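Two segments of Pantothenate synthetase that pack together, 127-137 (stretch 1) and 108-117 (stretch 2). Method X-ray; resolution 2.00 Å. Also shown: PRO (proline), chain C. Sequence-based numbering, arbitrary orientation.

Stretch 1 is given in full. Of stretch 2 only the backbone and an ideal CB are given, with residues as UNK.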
# COMPACT_ATOMS: atom_id res chain seq x y z
N HIS A 127 -6.40 6.79 12.18
CA HIS A 127 -7.61 6.36 11.48
C HIS A 127 -7.40 6.24 9.95
O HIS A 127 -7.79 5.25 9.35
CB HIS A 127 -8.77 7.32 11.75
CG HIS A 127 -9.94 7.13 10.84
ND1 HIS A 127 -10.77 6.03 10.91
CD2 HIS A 127 -10.42 7.89 9.82
CE1 HIS A 127 -11.71 6.12 9.99
NE2 HIS A 127 -11.52 7.24 9.30
N PHE A 128 -6.77 7.24 9.33
CA PHE A 128 -6.69 7.27 7.85
C PHE A 128 -5.76 6.19 7.33
O PHE A 128 -5.96 5.66 6.23
CB PHE A 128 -6.26 8.67 7.34
CG PHE A 128 -7.39 9.70 7.28
CD1 PHE A 128 -8.70 9.30 7.05
CD2 PHE A 128 -7.13 11.06 7.43
CE1 PHE A 128 -9.75 10.22 6.98
CE2 PHE A 128 -8.16 11.99 7.36
CZ PHE A 128 -9.48 11.56 7.14
N SER A 129 -4.76 5.84 8.14
CA SER A 129 -3.84 4.76 7.77
C SER A 129 -4.62 3.44 7.74
O SER A 129 -4.51 2.67 6.79
CB SER A 129 -2.65 4.69 8.73
OG SER A 129 -1.85 3.54 8.49
N GLY A 130 -5.44 3.20 8.76
CA GLY A 130 -6.26 2.00 8.81
C GLY A 130 -7.21 1.86 7.64
O GLY A 130 -7.36 0.78 7.06
N MSE A 131 -7.86 2.98 7.31
CA MSE A 131 -8.90 3.08 6.28
C MSE A 131 -8.30 2.81 4.90
O MSE A 131 -8.82 2.01 4.12
CB MSE A 131 -9.46 4.51 6.33
CG MSE A 131 -10.59 4.82 5.40
SE MSE A 131 -9.95 5.24 3.58
CE MSE A 131 -9.26 7.06 4.02
N LEU A 132 -7.22 3.50 4.60
CA LEU A 132 -6.51 3.34 3.32
C LEU A 132 -5.96 1.92 3.09
O LEU A 132 -5.99 1.41 1.98
CB LEU A 132 -5.36 4.35 3.24
CG LEU A 132 -5.85 5.78 3.01
CD1 LEU A 132 -4.68 6.78 3.14
CD2 LEU A 132 -6.54 5.88 1.63
N THR A 133 -5.46 1.29 4.15
CA THR A 133 -4.92 -0.06 4.05
C THR A 133 -6.04 -1.08 3.74
O THR A 133 -5.93 -1.90 2.81
CB THR A 133 -4.19 -0.48 5.36
OG1 THR A 133 -3.13 0.47 5.64
CG2 THR A 133 -3.60 -1.87 5.23
N VAL A 134 -7.14 -1.01 4.48
CA VAL A 134 -8.26 -1.91 4.24
C VAL A 134 -8.93 -1.59 2.89
O VAL A 134 -9.34 -2.50 2.18
CB VAL A 134 -9.30 -1.91 5.40
CG1 VAL A 134 -10.21 -0.69 5.36
CG2 VAL A 134 -10.14 -3.18 5.33
N VAL A 135 -9.00 -0.32 2.52
CA VAL A 135 -9.61 0.02 1.23
C VAL A 135 -8.77 -0.55 0.06
O VAL A 135 -9.30 -1.19 -0.87
CB VAL A 135 -9.85 1.56 1.08
CG1 VAL A 135 -10.19 1.94 -0.36
CG2 VAL A 135 -10.98 1.99 2.01
N LEU A 136 -7.46 -0.36 0.15
CA LEU A 136 -6.55 -0.97 -0.83
C LEU A 136 -6.77 -2.48 -0.93
O LEU A 136 -6.85 -3.03 -2.03
CB LEU A 136 -5.08 -0.67 -0.48
CG LEU A 136 -4.07 -1.17 -1.53
CD1 LEU A 136 -4.50 -0.82 -2.97
CD2 LEU A 136 -2.66 -0.65 -1.25
N LYS A 137 -6.85 -3.16 0.20
CA LYS A 137 -7.10 -4.61 0.21
C LYS A 137 -8.43 -4.99 -0.47
O LYS A 137 -8.50 -5.91 -1.30
CB LYS A 137 -7.07 -5.13 1.65
CG LYS A 137 -5.65 -5.23 2.24
CD LYS A 137 -5.73 -5.42 3.78
CE LYS A 137 -4.33 -5.72 4.37
NZ LYS A 137 -3.95 -7.16 4.19
N UNK A 108 1.29 -1.25 6.20
CA UNK A 108 0.23 -0.26 6.27
C UNK A 108 0.48 0.84 5.27
O UNK A 108 1.62 1.21 5.02
CB UNK A 108 0.11 0.32 7.68
N UNK A 109 -0.61 1.37 4.73
CA UNK A 109 -0.54 2.57 3.92
C UNK A 109 -0.53 3.76 4.87
O UNK A 109 -1.42 3.89 5.71
CB UNK A 109 -1.70 2.65 2.93
N UNK A 110 0.49 4.60 4.73
CA UNK A 110 0.69 5.76 5.61
C UNK A 110 0.54 7.01 4.76
O UNK A 110 1.28 7.20 3.80
CB UNK A 110 2.06 5.72 6.30
N UNK A 111 -0.42 7.88 5.11
CA UNK A 111 -0.59 9.06 4.29
C UNK A 111 0.32 10.21 4.78
O UNK A 111 0.26 10.62 5.93
CB UNK A 111 -2.06 9.49 4.30
N UNK A 112 1.16 10.72 3.90
CA UNK A 112 1.97 11.90 4.26
C UNK A 112 1.58 13.06 3.36
O UNK A 112 2.19 13.26 2.30
CB UNK A 112 3.47 11.61 4.14
N UNK A 113 0.53 13.76 3.75
CA UNK A 113 0.05 14.92 3.01
C UNK A 113 -0.93 15.74 3.82
O UNK A 113 -1.48 15.27 4.81
CB UNK A 113 -0.60 14.48 1.70
N UNK A 114 -1.16 16.98 3.39
CA UNK A 114 -1.92 17.94 4.18
C UNK A 114 -3.34 17.52 4.54
O UNK A 114 -3.75 17.55 5.71
CB UNK A 114 -1.98 19.27 3.42
N UNK A 115 -4.09 17.10 3.53
CA UNK A 115 -5.48 16.72 3.77
C UNK A 115 -5.61 15.64 4.84
O UNK A 115 -6.65 15.51 5.47
CB UNK A 115 -6.12 16.23 2.47
N UNK A 116 -4.55 14.88 5.07
CA UNK A 116 -4.61 13.80 6.06
C UNK A 116 -4.27 14.29 7.45
O UNK A 116 -4.50 13.57 8.43
CB UNK A 116 -3.66 12.67 5.67
N UNK A 117 -3.71 15.50 7.53
CA UNK A 117 -3.17 16.04 8.76
C UNK A 117 -4.11 16.99 9.49
O UNK A 117 -3.80 17.46 10.58
CB UNK A 117 -1.86 16.76 8.46
N PRO C . -16.94 5.49 8.81
CA PRO C . -15.58 5.00 9.02
C PRO C . -15.25 4.96 10.51
O PRO C . -16.04 5.48 11.31
CB PRO C . -14.73 6.05 8.30
CG PRO C . -15.61 6.54 7.20
CD PRO C . -17.02 6.51 7.75

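Position 108 lies in a strand running at 130° to the helix. Its ideal CB points sideways, 3.8 Å from Thr 133 OG1 and 3.9 Å from Ser 129 OG; the way past the helix is open, so many residues, long polar ones included, would fit. The deposited residue is Arg 108, whose end leads away to partners elsewhere in the structure.

Position 109 is the centre of the contact. Its backbone is held at both ends: its N donates to Thr 133 OG1 (2.8 Å, 161°), while Ser 129 OG donates to its O, also at 2.8 Å. These bonds use main-chain atoms and would serve almost any side chain except proline, which lacks the N-H. The CB, however, points toward the helix, 4.0 Å from Leu 132 CB, with Leu 136 a turn further along. An aliphatic residue suits this surface; valine, leucine, isoleucine or methionine are all plausible. It is Ile 109, with CG2 3.7 Å from Leu 132 CB and CD1 3.9 Å from Leu 136 CD2.

At position 110 the strand alternation turns CB away, 5.0 Å from Ser 129 OG, and polar or beta-branched residues would both be acceptable. Glu 110 occupies it, and its side chain curls back until OE2 is 3.7 Å from Ser 129 CB, a contact without a hydrogen bond.

Position 111 points toward the helix again, with its CB 3.9 Å from Leu 132 CD1 and 5.3 Å from Phe 128 CB. A compact apolar group is favoured, and phi of -89° is compatible with proline as well as with valine or leucine. Pro 111 places CG 3.8 Å from Leu 132 CD1 and 4.1 Å from Phe 128 CB, its ring resting against both from the strand side.

Positions 112, 113 and 114 have nothing of the helix within 5.5 Å of their CBs, so stretch 1 sets little preference; they are Lys 112, Leu 113 and the poorly ordered Glu 114. Position 115 is similarly free at CB, though its main-chain O is 4.3 Å from Phe 128 CE2; it is Ile 115.

Position 116 has its CB sideways, 4.2 Å from Phe 128 CD2, while its own O lies at the ring edge, 3.8 Å from CD2 of Phe 128. A small apolar residue fits comfortably: Ala 116 adds one methyl contact. Position 117 points away, leaving the choice wide; it is Asn 117.

Stretch 2 (108-117) RIEPKLEIAN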
# COMPACT_ATOMS: atom_id res chain seq x y z
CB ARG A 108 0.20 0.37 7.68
CG ARG A 108 -0.10 -0.61 8.79
CD ARG A 108 0.52 -0.13 10.06
NE ARG A 108 0.65 -1.21 11.02
CZ ARG A 108 0.66 -1.02 12.33
NH1 ARG A 108 0.54 0.21 12.82
NH2 ARG A 108 0.78 -2.05 13.15
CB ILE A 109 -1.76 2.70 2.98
CG1 ILE A 109 -1.69 1.63 1.90
CG2 ILE A 109 -1.76 4.06 2.34
CD1 ILE A 109 -0.57 1.83 0.92
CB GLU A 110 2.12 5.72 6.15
CG GLU A 110 2.34 6.40 7.47
CD GLU A 110 1.71 5.64 8.63
OE1 GLU A 110 2.20 4.55 8.99
OE2 GLU A 110 0.71 6.16 9.18
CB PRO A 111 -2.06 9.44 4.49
CG PRO A 111 -2.54 8.65 5.73
CD PRO A 111 -1.36 7.85 6.24
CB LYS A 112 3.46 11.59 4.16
CG LYS A 112 3.96 10.68 5.29
CD LYS A 112 3.47 11.21 6.64
CE LYS A 112 3.79 10.24 7.75
NZ LYS A 112 5.25 9.99 7.83
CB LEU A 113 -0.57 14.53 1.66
CG LEU A 113 -1.38 13.26 1.37
CD1 LEU A 113 -1.92 12.50 2.58
CD2 LEU A 113 -2.50 13.54 0.37
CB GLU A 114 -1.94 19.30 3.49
CG GLU A 114 -0.92 20.25 4.06
CD GLU A 114 -1.21 20.60 5.51
OE1 GLU A 114 -0.53 20.05 6.41
OE2 GLU A 114 -2.13 21.42 5.75
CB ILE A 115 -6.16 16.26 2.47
CG1 ILE A 115 -7.68 16.21 2.67
CG2 ILE A 115 -5.63 14.89 2.04
CD1 ILE A 115 -8.27 17.51 3.20
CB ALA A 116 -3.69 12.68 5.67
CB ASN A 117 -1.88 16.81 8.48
CG ASN A 117 -0.72 15.90 8.15
OD1 ASN A 117 -0.70 14.73 8.54
ND2 ASN A 117 0.26 16.44 7.44
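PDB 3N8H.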